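Long-range contacts in galactose mutarotase related enzyme (PDB 3DCD), which probably binds carbohydrates and may act as a sugar isomerase of the aldose 1-epimerase kind: residues Y105-F109 against T135-G139; W255-A259 against K271-N275; G18-Q22 against R112-N116; E60-K64 against G266-H270. One frame throughout, in Å; residues are numbered along the deposited sequence.

Interaction 1 (Y105-F109 against T135-G139); sequences YPFKF and TMIFG
This is a buried loop-to-strand packing contact, clasped by one tyrosine hydrogen bond, in which the connection between helix 99-104 and strand 109-118 lies against the start of strand 136-147. Residues 105-109 are largely extended but kinked at Pro106, the centre of an inverse gamma turn (phi/psi -85/52) closed by Phe107 N to Tyr105 O at 2.8 Å. The Tyr105 and Phe107 side chains on its two sides both meet the 135-139 segment, sharing Met136 and Ile137. The CA atoms stay well apart, 6.5 Å for Phe107 and Met136 and 9.6 Å for Tyr105 and Phe138, so side chains bridge the gap. Tyr105, with chi1 t, stretches across and gives its OH proton to Ile137 O at 2.7 Å. Phe107 (chi1 m) points toward the strand. Over one face of its ring lie Met136 CG, 4.0 Å from Phe107 CG, and Ile137 N, 4.0 Å from Phe107 CZ and without any hydrogen-bond partner. Met136, a selenomethionine in a t, t, p rotamer, reaches back so that its SE lies 3.8 Å from Phe109 CB. Here the tyrosine hydroxyl, and no backbone pairing, gives the loop its hydrogen bond to the strand. Beyond it, Phe138 and Met136 pair with strand 275-277 through Asn275 and Leu277, Phe109 meets Phe50 edge-to-face, and Tyr105 packs on Tyr61 of strand 60-63.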
# COMPACT_ATOMS: atom_id res chain seq x y z
N TYR A 105 -7.03 7.58 -18.61
CA TYR A 105 -7.75 6.42 -18.08
C TYR A 105 -9.24 6.56 -18.46
O TYR A 105 -9.99 7.31 -17.82
CB TYR A 105 -7.54 6.34 -16.56
CG TYR A 105 -8.10 5.07 -15.94
CD1 TYR A 105 -7.54 3.83 -16.20
CD2 TYR A 105 -9.22 5.13 -15.09
CE1 TYR A 105 -8.07 2.66 -15.65
CE2 TYR A 105 -9.76 3.97 -14.53
CZ TYR A 105 -9.17 2.74 -14.82
OH TYR A 105 -9.70 1.58 -14.27
N PRO A 106 -9.67 5.84 -19.52
CA PRO A 106 -10.94 6.15 -20.21
C PRO A 106 -12.13 5.49 -19.51
O PRO A 106 -12.91 4.77 -20.15
CB PRO A 106 -10.74 5.56 -21.61
CG PRO A 106 -9.82 4.40 -21.38
CD PRO A 106 -8.99 4.68 -20.14
N PHE A 107 -12.23 5.71 -18.20
CA PHE A 107 -13.29 5.14 -17.39
C PHE A 107 -13.88 6.16 -16.45
O PHE A 107 -13.19 7.08 -15.97
CB PHE A 107 -12.78 3.93 -16.60
CG PHE A 107 -12.32 2.80 -17.47
CD1 PHE A 107 -13.25 1.96 -18.08
CD2 PHE A 107 -10.97 2.61 -17.72
CE1 PHE A 107 -12.83 0.92 -18.90
CE2 PHE A 107 -10.54 1.57 -18.54
CZ PHE A 107 -11.47 0.71 -19.11
N LYS A 108 -15.18 6.00 -16.20
CA LYS A 108 -15.87 6.78 -15.19
C LYS A 108 -15.99 5.92 -13.94
O LYS A 108 -16.26 4.73 -14.04
CB LYS A 108 -17.25 7.19 -15.70
CG LYS A 108 -17.20 8.05 -16.97
CD LYS A 108 -18.60 8.51 -17.39
CE LYS A 108 -19.21 9.55 -16.43
NZ LYS A 108 -18.38 10.77 -16.19
N PHE A 109 -15.78 6.51 -12.77
CA PHE A 109 -15.75 5.73 -11.54
C PHE A 109 -16.06 6.59 -10.33
O PHE A 109 -16.01 7.82 -10.40
CB PHE A 109 -14.37 5.08 -11.35
CG PHE A 109 -13.24 6.09 -11.27
CD1 PHE A 109 -12.53 6.45 -12.41
CD2 PHE A 109 -12.91 6.70 -10.06
CE1 PHE A 109 -11.51 7.40 -12.35
CE2 PHE A 109 -11.89 7.65 -9.98
CZ PHE A 109 -11.19 8.00 -11.13
N THR A 135 -17.03 -2.67 -19.05
CA THR A 135 -16.28 -3.25 -17.93
C THR A 135 -15.01 -2.42 -17.67
O THR A 135 -14.24 -2.13 -18.58
CB THR A 135 -15.96 -4.73 -18.20
OG1 THR A 135 -17.19 -5.46 -18.21
CG2 THR A 135 -15.06 -5.32 -17.13
N MSE A 136 -14.85 -2.01 -16.41
CA MSE A 136 -13.69 -1.23 -15.98
C MSE A 136 -12.55 -2.16 -15.58
O MSE A 136 -12.78 -3.19 -14.95
CB MSE A 136 -14.10 -0.34 -14.81
CG MSE A 136 -12.98 0.49 -14.24
SE MSE A 136 -13.77 1.77 -13.02
CE MSE A 136 -14.02 0.57 -11.53
N ILE A 137 -11.32 -1.79 -15.93
CA ILE A 137 -10.13 -2.59 -15.64
C ILE A 137 -9.18 -1.73 -14.79
O ILE A 137 -8.74 -0.69 -15.25
CB ILE A 137 -9.45 -3.11 -16.95
CG1 ILE A 137 -10.48 -3.92 -17.76
CG2 ILE A 137 -8.26 -4.02 -16.61
CD1 ILE A 137 -10.18 -4.12 -19.25
N PHE A 138 -8.94 -2.16 -13.54
CA PHE A 138 -8.12 -1.41 -12.58
C PHE A 138 -7.35 -2.28 -11.59
O PHE A 138 -7.73 -3.44 -11.29
CB PHE A 138 -8.99 -0.43 -11.76
CG PHE A 138 -9.86 -1.12 -10.76
CD1 PHE A 138 -11.07 -1.69 -11.16
CD2 PHE A 138 -9.46 -1.23 -9.43
CE1 PHE A 138 -11.87 -2.36 -10.23
CE2 PHE A 138 -10.25 -1.89 -8.51
CZ PHE A 138 -11.45 -2.46 -8.91
N GLY A 139 -6.26 -1.70 -11.07
CA GLY A 139 -5.54 -2.24 -9.93
C GLY A 139 -5.67 -1.22 -8.80
O GLY A 139 -5.83 -0.03 -9.04

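Interaction 2 (W255-A259 against K271-N275); sequences WWGIA and KYGMN
Lys271 opens a type II beta turn that ends at Met274. Its side chain is extended to CD and CE (chi1 to chi3 t) and turns only at chi4 (p), bringing NZ to Ile258 O at 3.1 Å, while Asp260 takes the same ammonium in a salt bridge. Tyr272 follows with chi1 t, its CD2 3.7 Å from Ile258 CG2; its carbonyl O lies 2.8 and 2.7 Å from two waters, the first accepting from Ile258 N (2.9 Å), the second accepting from Lys271 NZ (2.9 Å) and lying 2.8 Å from Ala259 O. Residues 271-275 are thus fastened where strand 249-256 runs out into coil, by side chain and solvent instead of strand pairing. Gly273, at the third turn position with phi/psi 77/13, has its CA 5.3 Å from that of Gly257; a CB here would clash with Ile258 CG2. Gly273 O receives a CA-H...O contact from Gly257 CA at 3.4 Å. Met274 (selenomethionine) directs its CB away, onto Ile137. Asn275 then points toward Trp256 and pairs through its backbone with Phe138.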
# COMPACT_ATOMS: atom_id res chain seq x y z
N TRP A 255 -1.65 -5.42 -2.20
CA TRP A 255 -1.93 -5.09 -3.59
C TRP A 255 -3.03 -5.98 -4.15
O TRP A 255 -2.97 -7.21 -4.02
CB TRP A 255 -0.70 -5.36 -4.47
CG TRP A 255 0.51 -4.46 -4.30
CD1 TRP A 255 0.57 -3.22 -3.71
CD2 TRP A 255 1.81 -4.73 -4.81
NE1 TRP A 255 1.88 -2.71 -3.81
CE2 TRP A 255 2.65 -3.64 -4.48
CE3 TRP A 255 2.35 -5.82 -5.53
CZ2 TRP A 255 4.01 -3.60 -4.82
CZ3 TRP A 255 3.71 -5.78 -5.88
CH2 TRP A 255 4.51 -4.67 -5.53
N TRP A 256 -3.99 -5.34 -4.81
CA TRP A 256 -5.01 -5.98 -5.64
C TRP A 256 -4.73 -5.53 -7.10
O TRP A 256 -5.55 -4.90 -7.75
CB TRP A 256 -6.40 -5.53 -5.19
CG TRP A 256 -6.77 -6.08 -3.83
CD1 TRP A 256 -7.49 -7.21 -3.57
CD2 TRP A 256 -6.39 -5.53 -2.55
NE1 TRP A 256 -7.60 -7.41 -2.21
CE2 TRP A 256 -6.93 -6.39 -1.56
CE3 TRP A 256 -5.65 -4.40 -2.14
CZ2 TRP A 256 -6.75 -6.16 -0.17
CZ3 TRP A 256 -5.47 -4.17 -0.78
CH2 TRP A 256 -6.02 -5.04 0.19
N GLY A 257 -3.52 -5.83 -7.56
CA GLY A 257 -3.03 -5.34 -8.85
C GLY A 257 -1.53 -5.51 -8.82
O GLY A 257 -0.97 -5.74 -7.76
N ILE A 258 -0.87 -5.42 -9.98
CA ILE A 258 0.57 -5.60 -10.00
C ILE A 258 1.21 -4.95 -11.23
O ILE A 258 0.53 -4.68 -12.22
CB ILE A 258 0.93 -7.12 -9.87
CG1 ILE A 258 2.40 -7.35 -9.49
CG2 ILE A 258 0.49 -7.92 -11.09
CD1 ILE A 258 2.66 -8.79 -8.97
N ALA A 259 2.51 -4.68 -11.15
CA ALA A 259 3.25 -4.12 -12.27
C ALA A 259 3.12 -4.99 -13.53
O ALA A 259 2.83 -6.19 -13.43
CB ALA A 259 4.70 -4.00 -11.89
N LYS A 271 -3.86 -7.35 -19.49
CA LYS A 271 -2.88 -7.09 -18.42
C LYS A 271 -3.09 -7.99 -17.20
O LYS A 271 -4.10 -7.91 -16.52
CB LYS A 271 -2.88 -5.61 -18.02
CG LYS A 271 -1.86 -5.23 -16.93
CD LYS A 271 -1.93 -3.73 -16.64
CE LYS A 271 -1.29 -3.40 -15.28
NZ LYS A 271 0.15 -3.85 -15.20
N TYR A 272 -2.11 -8.85 -16.94
CA TYR A 272 -2.12 -9.76 -15.79
C TYR A 272 -2.42 -9.08 -14.45
O TYR A 272 -1.87 -8.00 -14.14
CB TYR A 272 -0.78 -10.49 -15.70
CG TYR A 272 -0.68 -11.33 -14.46
CD1 TYR A 272 -1.30 -12.58 -14.38
CD2 TYR A 272 0.03 -10.87 -13.35
CE1 TYR A 272 -1.22 -13.34 -13.22
CE2 TYR A 272 0.12 -11.64 -12.19
CZ TYR A 272 -0.52 -12.86 -12.14
OH TYR A 272 -0.42 -13.61 -10.98
N GLY A 273 -3.29 -9.73 -13.67
CA GLY A 273 -3.56 -9.33 -12.27
C GLY A 273 -4.46 -8.11 -12.07
O GLY A 273 -4.55 -7.56 -10.96
N MSE A 274 -5.13 -7.66 -13.14
CA MSE A 274 -6.04 -6.52 -13.04
C MSE A 274 -7.40 -7.00 -12.59
O MSE A 274 -7.76 -8.16 -12.85
CB MSE A 274 -6.17 -5.76 -14.37
CG MSE A 274 -4.93 -4.99 -14.77
SE MSE A 274 -4.59 -3.50 -13.51
CE MSE A 274 -5.32 -2.06 -14.60
N ASN A 275 -8.12 -6.13 -11.90
CA ASN A 275 -9.54 -6.37 -11.58
C ASN A 275 -10.46 -5.95 -12.74
O ASN A 275 -10.27 -4.90 -13.34
CB ASN A 275 -9.95 -5.63 -10.29
CG ASN A 275 -9.00 -5.89 -9.15
OD1 ASN A 275 -8.18 -5.03 -8.80
ND2 ASN A 275 -9.07 -7.09 -8.57
O HOH W 1 -2.07 -5.67 -12.66
O HOH W 2 0.43 -6.72 -14.84

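Interaction 3 (G18-Q22 against R112-N116); sequences GAEIQ and RVNYN
One hydrogen bond carries the polar part of this contact, and a water extends it. Tyr115 OH donates to Ala19 O at 2.6 Å, the carbonyl lying at the edge of the Tyr115 ring, near its plane, and accepts from a water at 2.9 Å, which in turn accepts from Ile21 N at 2.9 Å. Ala19 and Glu20 both face Ser15 in a G1 beta bulge leading into strand 20-26, Ala19 taking the left-handed conformation (phi/psi 46/47).

Apolar packing supplies the rest. Ala19 CB points at Val113 CB, 4.0 Å away, and Ile21 (chi1 m, chi2 t) brings CD1 to 3.7 Å from Tyr115 CE2, with Tyr115 at chi1 m. The backbones are not paired: CA atoms stand 6.8 Å apart at Ala19 and Val113 and 9.1 Å at Ile21 and Tyr115. Val113 and Tyr115 lie on one face of strand 109-118, so the contact sets strand 20-26, an outer strand of the three-stranded sheet, against that face of the nine-stranded sheet. The one hydroxyl thus takes up a bulge carbonyl directly and, through water, the amide of Ile21 within an otherwise apolar interface.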
# COMPACT_ATOMS: atom_id res chain seq x y z
N GLY A 18 -4.48 12.84 -2.18
CA GLY A 18 -4.19 11.41 -2.30
C GLY A 18 -4.77 10.54 -1.19
O GLY A 18 -4.39 9.38 -1.06
N ALA A 19 -5.68 11.10 -0.38
CA ALA A 19 -6.30 10.39 0.76
C ALA A 19 -5.21 9.66 1.56
O ALA A 19 -5.34 8.48 1.88
CB ALA A 19 -7.41 9.40 0.27
N GLU A 20 -4.13 10.39 1.86
CA GLU A 20 -2.89 9.78 2.35
C GLU A 20 -2.70 10.01 3.83
O GLU A 20 -2.76 11.15 4.31
CB GLU A 20 -1.67 10.35 1.60
CG GLU A 20 -0.36 9.72 2.04
CD GLU A 20 0.88 10.48 1.54
OE1 GLU A 20 0.88 11.74 1.51
OE2 GLU A 20 1.86 9.80 1.21
N ILE A 21 -2.45 8.93 4.57
CA ILE A 21 -2.11 9.03 5.99
C ILE A 21 -0.83 9.85 6.11
O ILE A 21 0.14 9.58 5.41
CB ILE A 21 -1.88 7.64 6.60
CG1 ILE A 21 -3.21 6.88 6.68
CG2 ILE A 21 -1.22 7.74 7.99
CD1 ILE A 21 -2.98 5.38 7.01
N GLN A 22 -0.85 10.88 6.97
CA GLN A 22 0.33 11.72 7.24
C GLN A 22 1.04 11.29 8.51
O GLN A 22 2.25 11.46 8.64
CB GLN A 22 -0.09 13.20 7.41
CG GLN A 22 -0.85 13.78 6.25
CD GLN A 22 -0.05 13.70 4.98
OE1 GLN A 22 0.90 14.44 4.81
NE2 GLN A 22 -0.42 12.78 4.11
N ARG A 112 -13.53 5.33 -3.42
CA ARG A 112 -13.61 5.75 -2.03
C ARG A 112 -12.52 5.07 -1.20
O ARG A 112 -12.32 3.86 -1.30
CB ARG A 112 -14.99 5.42 -1.45
CG ARG A 112 -16.09 6.39 -1.88
CD ARG A 112 -17.46 5.91 -1.37
NE ARG A 112 -18.51 6.84 -1.74
CZ ARG A 112 -19.15 6.82 -2.92
NH1 ARG A 112 -18.84 5.90 -3.83
NH2 ARG A 112 -20.08 7.71 -3.17
N VAL A 113 -11.82 5.87 -0.39
CA VAL A 113 -10.86 5.37 0.58
C VAL A 113 -11.39 5.74 1.96
O VAL A 113 -11.52 6.92 2.31
CB VAL A 113 -9.42 5.95 0.36
CG1 VAL A 113 -8.45 5.35 1.38
CG2 VAL A 113 -8.92 5.62 -1.05
N ASN A 114 -11.74 4.71 2.71
CA ASN A 114 -12.28 4.89 4.04
C ASN A 114 -11.25 4.44 5.05
O ASN A 114 -10.65 3.38 4.90
CB ASN A 114 -13.54 4.06 4.24
CG ASN A 114 -13.98 4.01 5.71
OD1 ASN A 114 -14.53 4.96 6.25
ND2 ASN A 114 -13.71 2.89 6.35
N TYR A 115 -11.05 5.27 6.07
CA TYR A 115 -10.19 4.94 7.20
C TYR A 115 -11.05 4.94 8.44
O TYR A 115 -11.82 5.87 8.66
CB TYR A 115 -9.10 6.00 7.37
CG TYR A 115 -8.11 6.05 6.24
CD1 TYR A 115 -8.22 7.01 5.24
CD2 TYR A 115 -7.06 5.14 6.18
CE1 TYR A 115 -7.30 7.06 4.20
CE2 TYR A 115 -6.12 5.17 5.15
CZ TYR A 115 -6.25 6.13 4.16
OH TYR A 115 -5.34 6.17 3.14
N ASN A 116 -10.91 3.90 9.25
CA ASN A 116 -11.63 3.88 10.50
C ASN A 116 -10.87 3.18 11.62
O ASN A 116 -10.04 2.30 11.36
CB ASN A 116 -13.05 3.32 10.31
CG ASN A 116 -13.07 1.85 10.12
OD1 ASN A 116 -12.93 1.09 11.08
ND2 ASN A 116 -13.26 1.42 8.87
O HOH W 3 -2.44 6.26 3.38

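Interaction 4 (E60-K64 against G266-H270); sequences EYTYK and GDLEH
Two backbone hydrogen bonds tie Thr62 to the loop: Thr62 N donates to Gly266 O at 2.8 Å (166°), and Leu268 N donates to Thr62 O at 2.9 Å (175°). Next comes a salt bridge between Lys64 NZ and Glu269, long at 3.4 Å to OE1, whose hydrogen bonds are weak. A water bridges this end, accepting from Lys64 N at 2.7 Å and donating to Asp267 OD1 at 2.8 Å and Glu269 OE1 at 2.7 Å. Asp267 OD1 also accepts from Glu269 N at 2.9 Å, forming an Asx turn within residues 267-269.

The hydrogen-bond pattern is that of a single parallel beta bridge, Thr62 with Asp267, CA atoms 4.8 Å apart; the directions of the two segments diverge by 45°, so the pairing goes no further. The hairpin of strands 60-63 and 66-69 is bridged at Thr62 by the 266-270 loop. Gly266, at phi/psi 91/-11, would jam a CB against the preceding carbonyl.

Leu268 (chi1 t, chi2 p) points toward the strand, its CD2 3.9 Å from Tyr61 CE1 and 4.0 Å from Tyr63 CD1. Glu269 CG lies at the edge of the Tyr63 ring, 3.9 Å from CE1, while Tyr61 OH is hydrogen-bonded to Val104 O.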
# COMPACT_ATOMS: atom_id res chain seq x y z
N GLU A 60 2.89 3.20 -20.43
CA GLU A 60 1.79 3.28 -21.37
C GLU A 60 1.06 1.95 -21.55
O GLU A 60 1.57 0.88 -21.22
CB GLU A 60 2.27 3.82 -22.74
CG GLU A 60 3.18 2.87 -23.49
CD GLU A 60 3.63 3.42 -24.84
OE1 GLU A 60 3.81 4.65 -24.98
OE2 GLU A 60 3.83 2.60 -25.75
N TYR A 61 -0.15 2.04 -22.06
CA TYR A 61 -0.97 0.88 -22.36
C TYR A 61 -1.89 1.24 -23.51
O TYR A 61 -2.03 2.42 -23.86
CB TYR A 61 -1.78 0.45 -21.14
CG TYR A 61 -2.84 1.44 -20.68
CD1 TYR A 61 -4.15 1.37 -21.17
CD2 TYR A 61 -2.55 2.42 -19.72
CE1 TYR A 61 -5.13 2.27 -20.75
CE2 TYR A 61 -3.53 3.31 -19.28
CZ TYR A 61 -4.81 3.23 -19.80
OH TYR A 61 -5.78 4.10 -19.39
N THR A 62 -2.51 0.23 -24.10
CA THR A 62 -3.52 0.47 -25.12
C THR A 62 -4.85 -0.05 -24.61
O THR A 62 -4.91 -1.01 -23.83
CB THR A 62 -3.18 -0.15 -26.50
OG1 THR A 62 -3.09 -1.58 -26.40
CG2 THR A 62 -1.88 0.43 -27.05
N TYR A 63 -5.92 0.61 -25.03
CA TYR A 63 -7.25 0.12 -24.74
C TYR A 63 -8.09 0.41 -25.95
O TYR A 63 -8.12 1.55 -26.42
CB TYR A 63 -7.83 0.78 -23.49
CG TYR A 63 -9.24 0.34 -23.18
CD1 TYR A 63 -9.50 -0.97 -22.73
CD2 TYR A 63 -10.31 1.21 -23.33
CE1 TYR A 63 -10.79 -1.37 -22.44
CE2 TYR A 63 -11.61 0.82 -23.04
CZ TYR A 63 -11.84 -0.48 -22.59
OH TYR A 63 -13.12 -0.86 -22.31
N LYS A 64 -8.72 -0.64 -26.48
CA LYS A 64 -9.50 -0.53 -27.72
C LYS A 64 -8.69 0.09 -28.86
O LYS A 64 -9.24 0.81 -29.67
CB LYS A 64 -10.80 0.28 -27.51
CG LYS A 64 -11.76 -0.27 -26.47
CD LYS A 64 -12.22 -1.68 -26.79
CE LYS A 64 -13.26 -2.15 -25.78
NZ LYS A 64 -13.36 -3.64 -25.80
N GLY A 266 0.84 -4.98 -23.48
CA GLY A 266 0.44 -3.58 -23.33
C GLY A 266 -1.05 -3.33 -23.45
O GLY A 266 -1.51 -2.22 -23.17
N ASP A 267 -1.81 -4.34 -23.88
CA ASP A 267 -3.26 -4.23 -23.97
C ASP A 267 -3.88 -4.34 -22.57
O ASP A 267 -3.75 -5.36 -21.91
CB ASP A 267 -3.82 -5.34 -24.85
CG ASP A 267 -5.31 -5.20 -25.11
OD1 ASP A 267 -6.01 -4.48 -24.37
OD2 ASP A 267 -5.78 -5.82 -26.08
N LEU A 268 -4.55 -3.27 -22.13
CA LEU A 268 -5.17 -3.28 -20.79
C LEU A 268 -6.08 -4.49 -20.56
O LEU A 268 -6.17 -5.02 -19.44
CB LEU A 268 -5.96 -1.98 -20.57
CG LEU A 268 -6.61 -1.71 -19.21
CD1 LEU A 268 -5.55 -1.53 -18.14
CD2 LEU A 268 -7.45 -0.46 -19.34
N GLU A 269 -6.77 -4.92 -21.61
CA GLU A 269 -7.65 -6.07 -21.50
C GLU A 269 -6.89 -7.38 -21.31
O GLU A 269 -7.50 -8.37 -20.93
CB GLU A 269 -8.55 -6.18 -22.73
CG GLU A 269 -9.58 -5.07 -22.82
CD GLU A 269 -10.53 -5.27 -23.98
OE1 GLU A 269 -10.21 -4.85 -25.11
OE2 GLU A 269 -11.61 -5.86 -23.74
N HIS A 270 -5.59 -7.39 -21.60
CA HIS A 270 -4.78 -8.61 -21.37
C HIS A 270 -3.85 -8.50 -20.16
O HIS A 270 -3.12 -9.46 -19.85
CB HIS A 270 -3.91 -8.93 -22.59
CG HIS A 270 -4.68 -9.11 -23.86
ND1 HIS A 270 -4.10 -8.94 -25.10
CD2 HIS A 270 -5.97 -9.44 -24.09
CE1 HIS A 270 -5.00 -9.16 -26.04
NE2 HIS A 270 -6.15 -9.47 -25.45
O HOH W 4 -8.18 -3.19 -25.62

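In the fold
Interactions 1, 2 and 4 form one cluster on the same side of the molecule, their centres 12 to 13 Å apart. Interaction 1 meets interaction 2 through a probable hydrogen bond from Asn275 N to Phe138 O (2.8 Å), and interaction 4 through Phe107 CZ and Tyr63 CZ, 3.7 Å apart. Met274 CE lies 3.6 Å from Leu268 CD1, closing the triangle between interactions 2 and 4, whose second segments follow one another directly in the chain. Interaction 3 stands apart, about 20, 21 and 29 Å, centre to centre, from interactions 1, 2 and 4; strand 109-118 connects it to interaction 1. The example illustrates how segments far apart in sequence, mostly loops, come together beside strand 136-147.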